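Similar to yteR (Bacilus subtilis) (Clostridium acetobutylicum, PDB 4WU0) probably hydrolyses unsaturated oligosaccharides derived from rhamnogalacturonan, the branched part of pectin, as a glycoside hydrolase of family 105. Local coordinates at residues W186-R200 and C317-S331. Residues are numbered along the deposited sequence; the frame is centred on the assembly and turned at random.
Sequences WSNSETGLSPHFWGR and CYVAGLGGKDKRDGS
Arg200 holds the backbone of 317-331 where that segment leaves strand 311-317. A bend at chi3 (71°) turns its guanidinium so that one face lies on Trp198 CZ2 while the edge faces Cys317 O. NH2 donates to Cys317 O at 2.7 Å, lying in the carbonyl plane on a lone pair; NH1 adds a weak second bond to the same oxygen. NH1 also shares a water with Ala320 N, while NH2 has a further partner in Ser265 OG.

Trp198, the N-cap residue of helix 199-215, lies between Arg200 and Ala320. With CG anti to the backbone N (chi1 -178°), its indole is carried out toward Ala320, whose CB sits over one face, 3.8 Å from the centroid of the six-membered ring; Arg200 CB covers the other. The far end of the contact repeats the theme: Leu322 CB lies over the five-membered ring of Trp186, 3.6 Å from its centroid, in a second CH-pi contact, and Ser187 CB backs the opposite face. A water bridges Trp186 NE1 to Leu322 O, weakly on the carbonyl side. Leu322 CD1 touches Ser194 CB (3.7 Å); farther along, Gly330 O meets the edge of the imidazole at His196 CD2 (3.2 Å).

Pro195 ring atoms also pack round Gly330 O, whose lack of a hydrogen-bonding partner probably costs some stability. The in-plane Arg200 bond fixes the end of strand 311-317; elsewhere these two loops of the GH105 (alpha/alpha)6 barrel hold together largely by shape.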
ATOM      1  N   TRP A 186      13.718   7.180  17.799  1.00 20.68           N
ATOM      2  CA  TRP A 186      12.410   7.673  17.404  1.00 19.93           C
ATOM      3  C   TRP A 186      11.268   7.040  18.190  1.00 19.58           C
ATOM      4  O   TRP A 186      10.130   7.500  18.097  1.00 19.27           O
ATOM      5  CB  TRP A 186      12.166   7.468  15.907  1.00 18.52           C
ATOM      6  CG  TRP A 186      12.312   6.058  15.398  1.00 16.17           C
ATOM      7  CD1 TRP A 186      13.384   5.553  14.727  1.00 21.03           C
ATOM      8  CD2 TRP A 186      11.354   4.972  15.494  1.00 15.67           C
ATOM      9  NE1 TRP A 186      13.153   4.242  14.387  1.00 19.16           N
ATOM     10  CE2 TRP A 186      11.924   3.860  14.852  1.00 16.50           C
ATOM     11  CE3 TRP A 186      10.078   4.842  16.059  1.00 16.66           C
ATOM     12  CZ2 TRP A 186      11.269   2.630  14.762  1.00 15.86           C
ATOM     13  CZ3 TRP A 186       9.427   3.629  15.961  1.00 18.95           C
ATOM     14  CH2 TRP A 186      10.020   2.538  15.322  1.00 18.11           C
ATOM     15  N   SER A 187      11.563   5.987  18.949  1.00 20.21           N
ATOM     16  CA  SER A 187      10.518   5.197  19.583  1.00 19.27           C
ATOM     17  C   SER A 187      10.233   5.716  20.980  1.00 18.80           C
ATOM     18  O   SER A 187      11.145   6.056  21.732  1.00 20.27           O
ATOM     19  CB  SER A 187      10.870   3.707  19.607  1.00 20.01           C
ATOM     20  OG  SER A 187      11.840   3.402  20.592  1.00 20.77           O
ATOM     21  N   ASN A 188       8.944   5.783  21.303  1.00 18.01           N
ATOM     22  CA  ASN A 188       8.476   6.293  22.581  1.00 18.79           C
ATOM     23  C   ASN A 188       8.894   5.346  23.690  1.00 19.62           C
ATOM     24  O   ASN A 188       8.752   4.126  23.561  1.00 19.45           O
ATOM     25  CB  ASN A 188       6.956   6.464  22.527  1.00 18.47           C
ATOM     26  CG  ASN A 188       6.377   7.066  23.789  1.00 22.63           C
ATOM     27  OD1 ASN A 188       6.165   6.364  24.769  1.00 23.23           O
ATOM     28  ND2 ASN A 188       6.084   8.366  23.760  1.00 24.70           N
ATOM     29  N   SER A 189       9.436   5.904  24.771  1.00 21.88           N
ATOM     30  CA  SER A 189       9.967   5.066  25.851  1.00 21.59           C
ATOM     31  C   SER A 189       8.875   4.213  26.510  1.00 23.08           C
ATOM     32  O   SER A 189       9.164   3.140  27.029  1.00 26.14           O
ATOM     33  CB  SER A 189      10.700   5.907  26.907  1.00 25.64           C
ATOM     34  OG  SER A 189       9.766   6.589  27.719  1.00 31.94           O
ATOM     35  N   GLU A 190       7.618   4.651  26.453  1.00 21.51           N
ATOM     36  CA  GLU A 190       6.528   3.866  27.050  1.00 23.20           C
ATOM     37  C   GLU A 190       5.952   2.821  26.115  1.00 20.96           C
ATOM     38  O   GLU A 190       5.703   1.683  26.517  1.00 23.05           O
ATOM     39  CB  GLU A 190       5.356   4.756  27.491  1.00 24.54           C
ATOM     40  CG  GLU A 190       5.684   5.788  28.523  1.00 28.90           C
ATOM     41  CD  GLU A 190       4.485   6.665  28.852  1.00 41.45           C
ATOM     42  OE1 GLU A 190       3.335   6.204  28.665  1.00 34.00           O
ATOM     43  OE2 GLU A 190       4.700   7.815  29.296  1.00 41.39           O
ATOM     44  N   THR A 191       5.705   3.222  24.872  1.00 19.89           N
ATOM     45  CA  THR A 191       4.906   2.432  23.956  1.00 19.09           C
ATOM     46  C   THR A 191       5.697   1.853  22.793  1.00 18.32           C
ATOM     47  O   THR A 191       5.207   0.989  22.070  1.00 17.77           O
ATOM     48  CB  THR A 191       3.869   3.309  23.300  1.00 19.33           C
ATOM     49  OG1 THR A 191       4.562   4.331  22.572  1.00 18.33           O
ATOM     50  CG2 THR A 191       2.955   3.931  24.336  1.00 20.50           C
ATOM     51  N   GLY A 192       6.904   2.355  22.578  1.00 18.34           N
ATOM     52  CA  GLY A 192       7.690   1.920  21.431  1.00 17.71           C
ATOM     53  C   GLY A 192       7.271   2.565  20.123  1.00 16.77           C
ATOM     54  O   GLY A 192       7.823   2.252  19.076  1.00 16.26           O
ATOM     55  N   LEU A 193       6.297   3.458  20.173  1.00 16.64           N
ATOM     56  CA  LEU A 193       5.719   3.994  18.944  1.00 15.86           C
ATOM     57  C   LEU A 193       6.432   5.230  18.418  1.00 15.77           C
ATOM     58  O   LEU A 193       7.025   6.002  19.170  1.00 16.35           O
ATOM     59  CB  LEU A 193       4.244   4.309  19.146  1.00 15.86           C
ATOM     60  CG  LEU A 193       3.452   3.034  19.449  1.00 15.93           C
ATOM     61  CD1 LEU A 193       2.112   3.352  20.077  1.00 18.15           C
ATOM     62  CD2 LEU A 193       3.302   2.188  18.173  1.00 15.17           C
ATOM     63  N   SER A 194       6.343   5.405  17.102  1.00 15.11           N
ATOM     64  CA  SER A 194       6.869   6.603  16.461  1.00 15.05           C
ATOM     65  C   SER A 194       5.945   7.788  16.785  1.00 15.78           C
ATOM     66  O   SER A 194       4.860   7.595  17.316  1.00 15.35           O
ATOM     67  CB  SER A 194       7.004   6.378  14.955  1.00 14.42           C
ATOM     68  OG  SER A 194       5.745   6.118  14.356  1.00 14.92           O
ATOM     69  N   PRO A 195       6.376   9.030  16.480  1.00 15.42           N
ATOM     70  CA  PRO A 195       5.630  10.174  17.015  1.00 15.83           C
ATOM     71  C   PRO A 195       4.325  10.557  16.311  1.00 15.54           C
ATOM     72  O   PRO A 195       3.482  11.220  16.944  1.00 15.98           O
ATOM     73  CB  PRO A 195       6.636  11.335  16.872  1.00 16.20           C
ATOM     74  CG  PRO A 195       7.957  10.667  16.850  1.00 16.23           C
ATOM     75  CD  PRO A 195       7.740   9.425  16.078  1.00 15.57           C
ATOM     76  N   HIS A 196       4.180  10.196  15.041  1.00 14.97           N
ATOM     77  CA  HIS A 196       3.099  10.734  14.224  1.00 15.03           C
ATOM     78  C   HIS A 196       2.326   9.747  13.384  1.00 14.26           C
ATOM     79  O   HIS A 196       2.799   8.661  13.028  1.00 14.50           O
ATOM     80  CB  HIS A 196       3.638  11.838  13.296  1.00 15.41           C
ATOM     81  CG  HIS A 196       3.971  13.095  14.021  1.00 17.71           C
ATOM     82  ND1 HIS A 196       3.002  13.898  14.577  1.00 16.52           N
ATOM     83  CD2 HIS A 196       5.164  13.663  14.342  1.00 15.88           C
ATOM     84  CE1 HIS A 196       3.576  14.920  15.187  1.00 18.95           C
ATOM     85  NE2 HIS A 196       4.888  14.795  15.061  1.00 18.58           N
ATOM     86  N   PHE A 197       1.122  10.191  13.045  1.00 14.37           N
ATOM     87  CA  PHE A 197       0.256   9.499  12.100  1.00 14.00           C
ATOM     88  C   PHE A 197       0.561  10.021  10.702  1.00 13.80           C
ATOM     89  O   PHE A 197       0.212  11.145  10.346  1.00 15.28           O
ATOM     90  CB  PHE A 197      -1.217   9.727  12.440  1.00 14.38           C
ATOM     91  CG  PHE A 197      -1.558   9.467  13.877  1.00 14.80           C
ATOM     92  CD1 PHE A 197      -1.391   8.201  14.435  1.00 14.63           C
ATOM     93  CD2 PHE A 197      -2.067  10.484  14.661  1.00 15.49           C
ATOM     94  CE1 PHE A 197      -1.720   7.993  15.762  1.00 15.17           C
ATOM     95  CE2 PHE A 197      -2.387  10.295  15.984  1.00 16.02           C
ATOM     96  CZ  PHE A 197      -2.213   9.044  16.541  1.00 15.87           C
ATOM     97  N   TRP A 198       1.242   9.191   9.930  1.00 14.68           N
ATOM     98  CA  TRP A 198       1.625   9.517   8.559  1.00 13.22           C
ATOM     99  C   TRP A 198       0.557   9.019   7.607  1.00 13.35           C
ATOM    100  O   TRP A 198       0.129   7.869   7.690  1.00 13.63           O
ATOM    101  CB  TRP A 198       2.970   8.864   8.240  1.00 12.96           C
ATOM    102  CG  TRP A 198       3.492   9.165   6.876  1.00 12.96           C
ATOM    103  CD1 TRP A 198       3.388  10.333   6.191  1.00 13.34           C
ATOM    104  CD2 TRP A 198       4.193   8.257   6.014  1.00 12.70           C
ATOM    105  NE1 TRP A 198       3.996  10.212   4.959  1.00 13.60           N
ATOM    106  CE2 TRP A 198       4.494   8.945   4.834  1.00 12.94           C
ATOM    107  CE3 TRP A 198       4.590   6.924   6.136  1.00 12.39           C
ATOM    108  CZ2 TRP A 198       5.178   8.344   3.774  1.00 12.88           C
ATOM    109  CZ3 TRP A 198       5.264   6.341   5.094  1.00 12.40           C
ATOM    110  CH2 TRP A 198       5.556   7.053   3.928  1.00 13.53           C
ATOM    111  N   GLY A 199       0.116   9.898   6.715  1.00 13.31           N
ATOM    112  CA  GLY A 199      -0.946   9.581   5.781  1.00 13.59           C
ATOM    113  C   GLY A 199      -0.734   8.298   5.001  1.00 13.58           C
ATOM    114  O   GLY A 199      -1.601   7.416   4.964  1.00 13.13           O
ATOM    115  N   ARG A 200       0.416   8.186   4.347  1.00 11.85           N
ATOM    116  CA  ARG A 200       0.632   7.014   3.509  1.00 11.42           C
ATOM    117  C   ARG A 200       0.692   5.719   4.334  1.00 11.25           C
ATOM    118  O   ARG A 200       0.224   4.682   3.875  1.00 11.82           O
ATOM    119  CB  ARG A 200       1.879   7.164   2.631  1.00 11.73           C
ATOM    120  CG  ARG A 200       2.177   5.878   1.864  1.00 12.25           C
ATOM    121  CD  ARG A 200       2.959   6.034   0.568  1.00 12.56           C
ATOM    122  NE  ARG A 200       4.365   6.392   0.747  1.00 12.63           N
ATOM    123  CZ  ARG A 200       4.938   7.496   0.283  1.00 13.89           C
ATOM    124  NH1 ARG A 200       6.234   7.675   0.461  1.00 13.69           N
ATOM    125  NH2 ARG A 200       4.252   8.399  -0.404  1.00 14.44           N
ATOM    126  N   CYS A 317       4.351  12.475  -1.464  1.00 12.65           N
ATOM    127  CA  CYS A 317       5.549  12.381  -0.627  1.00 11.78           C
ATOM    128  C   CYS A 317       6.462  11.326  -1.237  1.00 10.57           C
ATOM    129  O   CYS A 317       6.069  10.177  -1.347  1.00 13.75           O
ATOM    130  CB  CYS A 317       5.173  11.975   0.797  1.00 11.22           C
ATOM    131  SG  CYS A 317       6.665  11.695   1.813  1.00 14.72           S
ATOM    132  N   TYR A 318       7.676  11.683  -1.619  1.00 12.05           N
ATOM    133  CA  TYR A 318       8.517  10.742  -2.348  1.00 11.93           C
ATOM    134  C   TYR A 318       8.890   9.499  -1.506  1.00 13.62           C
ATOM    135  O   TYR A 318       8.896   8.367  -2.012  1.00 15.26           O
ATOM    136  CB  TYR A 318       9.773  11.433  -2.882  1.00 15.02           C
ATOM    137  CG  TYR A 318      10.754  10.492  -3.544  1.00 12.65           C
ATOM    138  CD1 TYR A 318      10.391   9.735  -4.660  1.00 14.51           C
ATOM    139  CD2 TYR A 318      12.033  10.337  -3.040  1.00 17.59           C
ATOM    140  CE1 TYR A 318      11.289   8.866  -5.244  1.00 18.32           C
ATOM    141  CE2 TYR A 318      12.933   9.478  -3.625  1.00 19.81           C
ATOM    142  CZ  TYR A 318      12.556   8.745  -4.724  1.00 19.60           C
ATOM    143  OH  TYR A 318      13.463   7.878  -5.304  1.00 24.69           O
ATOM    144  N   VAL A 319       9.245   9.739  -0.251  1.00 12.96           N
ATOM    145  CA  VAL A 319       9.759   8.703   0.640  1.00 14.07           C
ATOM    146  C   VAL A 319       9.660   9.203   2.073  1.00 12.06           C
ATOM    147  O   VAL A 319       9.822  10.386   2.344  1.00 15.31           O
ATOM    148  CB  VAL A 319      11.234   8.335   0.307  1.00 15.41           C
ATOM    149  CG1 VAL A 319      12.168   9.532   0.526  1.00 18.16           C
ATOM    150  CG2 VAL A 319      11.705   7.129   1.124  1.00 19.33           C
ATOM    151  N   ALA A 320       9.363   8.300   2.986  1.00 13.66           N
ATOM    152  CA  ALA A 320       9.519   8.559   4.413  1.00 15.78           C
ATOM    153  C   ALA A 320       9.797   7.232   5.096  1.00 15.40           C
ATOM    154  O   ALA A 320       9.388   6.167   4.612  1.00 16.38           O
ATOM    155  CB  ALA A 320       8.294   9.186   5.006  1.00 16.22           C
ATOM    156  N   GLY A 321      10.504   7.313   6.214  1.00 15.70           N
ATOM    157  CA  GLY A 321      10.793   6.161   7.036  1.00 13.71           C
ATOM    158  C   GLY A 321      11.389   6.601   8.356  1.00 13.91           C
ATOM    159  O   GLY A 321      11.471   7.793   8.638  1.00 16.90           O
ATOM    160  N   LEU A 322      11.793   5.631   9.178  1.00 14.65           N
ATOM    161  CA  LEU A 322      12.313   5.900  10.498  1.00 15.13           C
ATOM    162  C   LEU A 322      13.721   5.320  10.625  1.00 15.96           C
ATOM    163  O   LEU A 322      14.052   4.309   9.999  1.00 16.52           O
ATOM    164  CB  LEU A 322      11.368   5.317  11.558  1.00 17.25           C
ATOM    165  CG  LEU A 322      10.043   6.089  11.485  1.00 29.77           C
ATOM    166  CD1 LEU A 322       8.883   5.311  12.000  1.00 36.73           C
ATOM    167  CD2 LEU A 322      10.181   7.400  12.242  1.00 24.86           C
ATOM    168  N   GLY A 323      14.532   5.959  11.449  1.00 16.33           N
ATOM    169  CA  GLY A 323      15.882   5.488  11.710  1.00 17.42           C
ATOM    170  C   GLY A 323      16.698   5.412  10.438  1.00 17.76           C
ATOM    171  O   GLY A 323      16.610   6.291   9.588  1.00 17.18           O
ATOM    172  N   GLY A 324      17.495   4.356  10.303  1.00 20.72           N
ATOM    173  CA  GLY A 324      18.355   4.193   9.146  1.00 22.18           C
ATOM    174  C   GLY A 324      19.591   5.080   9.216  1.00 21.87           C
ATOM    175  O   GLY A 324      19.881   5.672  10.253  1.00 21.22           O
ATOM    176  N   LYS A 325      20.302   5.181   8.095  1.00 31.86           N
ATOM    177  CA  LYS A 325      21.595   5.855   8.074  1.00 34.71           C
ATOM    178  C   LYS A 325      21.461   7.335   8.436  1.00 29.97           C
ATOM    179  O   LYS A 325      22.372   7.907   9.042  1.00 34.37           O
ATOM    180  CB  LYS A 325      22.272   5.693   6.706  1.00 41.78           C
ATOM    181  CG  LYS A 325      21.609   6.461   5.564  1.00 47.71           C
ATOM    182  CD  LYS A 325      22.508   6.513   4.329  1.00 50.59           C
ATOM    183  CE  LYS A 325      21.988   7.508   3.288  1.00 53.50           C
ATOM    184  NZ  LYS A 325      23.026   7.806   2.257  1.00 60.25           N
ATOM    185  N   ASP A 326      20.327   7.934   8.077  1.00 30.44           N
ATOM    186  CA  ASP A 326      20.078   9.348   8.363  1.00 29.41           C
ATOM    187  C   ASP A 326      19.363   9.585   9.696  1.00 29.41           C
ATOM    188  O   ASP A 326      19.018  10.723  10.023  1.00 29.84           O
ATOM    189  CB  ASP A 326      19.303   9.986   7.213  1.00 30.71           C
ATOM    190  CG  ASP A 326      20.108  10.018   5.920  1.00 41.28           C
ATOM    191  OD1 ASP A 326      21.334  10.215   6.004  1.00 42.44           O
ATOM    192  OD2 ASP A 326      19.518   9.828   4.838  1.00 45.92           O
ATOM    193  N   LYS A 327      19.159   8.514  10.461  1.00 22.16           N
ATOM    194  CA  LYS A 327      18.630   8.595  11.821  1.00 20.69           C
ATOM    195  C   LYS A 327      17.349   9.421  11.835  1.00 21.97           C
ATOM    196  O   LYS A 327      17.212  10.378  12.601  1.00 26.14           O
ATOM    197  CB  LYS A 327      19.668   9.188  12.773  1.00 29.13           C
ATOM    198  CG  LYS A 327      21.040   8.507  12.700  1.00 36.76           C
ATOM    199  CD  LYS A 327      21.968   9.049  13.784  1.00 46.92           C
ATOM    200  CE  LYS A 327      23.341   8.370  13.770  1.00 50.10           C
ATOM    201  NZ  LYS A 327      24.122   8.738  12.550  1.00 56.83           N
ATOM    202  N   ARG A 328      16.424   9.029  10.970  1.00 17.44           N
ATOM    203  CA  ARG A 328      15.158   9.717  10.789  1.00 16.09           C
ATOM    204  C   ARG A 328      14.317   9.602  12.053  1.00 18.00           C
ATOM    205  O   ARG A 328      14.081   8.495  12.530  1.00 17.03           O
ATOM    206  CB  ARG A 328      14.427   9.130   9.588  1.00 15.20           C
ATOM    207  CG  ARG A 328      15.219   9.258   8.293  1.00 16.21           C
ATOM    208  CD  ARG A 328      14.639   8.433   7.166  1.00 18.38           C
ATOM    209  NE  ARG A 328      14.743   7.003   7.443  1.00 15.93           N
ATOM    210  CZ  ARG A 328      14.392   6.045   6.583  1.00 17.22           C
ATOM    211  NH1 ARG A 328      13.927   6.378   5.374  1.00 18.44           N
ATOM    212  NH2 ARG A 328      14.508   4.759   6.922  1.00 19.49           N
ATOM    213  N   ASP A 329      13.896  10.737  12.606  1.00 16.05           N
ATOM    214  CA  ASP A 329      13.374  10.746  13.978  1.00 16.85           C
ATOM    215  C   ASP A 329      11.852  10.751  14.069  1.00 16.47           C
ATOM    216  O   ASP A 329      11.303  10.679  15.161  1.00 16.94           O
ATOM    217  CB  ASP A 329      14.001  11.868  14.832  1.00 16.85           C
ATOM    218  CG  ASP A 329      13.546  13.268  14.449  1.00 20.37           C
ATOM    219  OD1 ASP A 329      12.658  13.445  13.585  1.00 18.77           O
ATOM    220  OD2 ASP A 329      14.107  14.216  15.048  1.00 21.37           O
ATOM    221  N   GLY A 330      11.175  10.817  12.932  1.00 16.66           N
ATOM    222  CA  GLY A 330       9.726  10.729  12.926  1.00 17.30           C
ATOM    223  C   GLY A 330       9.023  11.946  13.488  1.00 14.65           C
ATOM    224  O   GLY A 330       7.800  11.931  13.692  1.00 14.58           O
ATOM    225  N   SER A 331       9.772  13.027  13.687  1.00 15.64           N
ATOM    226  CA  SER A 331       9.180  14.287  14.116  1.00 16.93           C
ATOM    227  C   SER A 331       8.374  14.934  12.999  1.00 14.33           C
ATOM    228  O   SER A 331       8.484  14.567  11.830  1.00 14.85           O
ATOM    229  CB  SER A 331      10.262  15.272  14.549  1.00 17.79           C
ATOM    230  OG  SER A 331      11.081  15.629  13.439  1.00 15.32           O
TER
HETATM  231  O   HOH W   1      14.075   2.427  12.221  1.00 17.26           O
HETATM  232  O   HOH W   2       8.289   5.774   1.542  1.00 13.86           O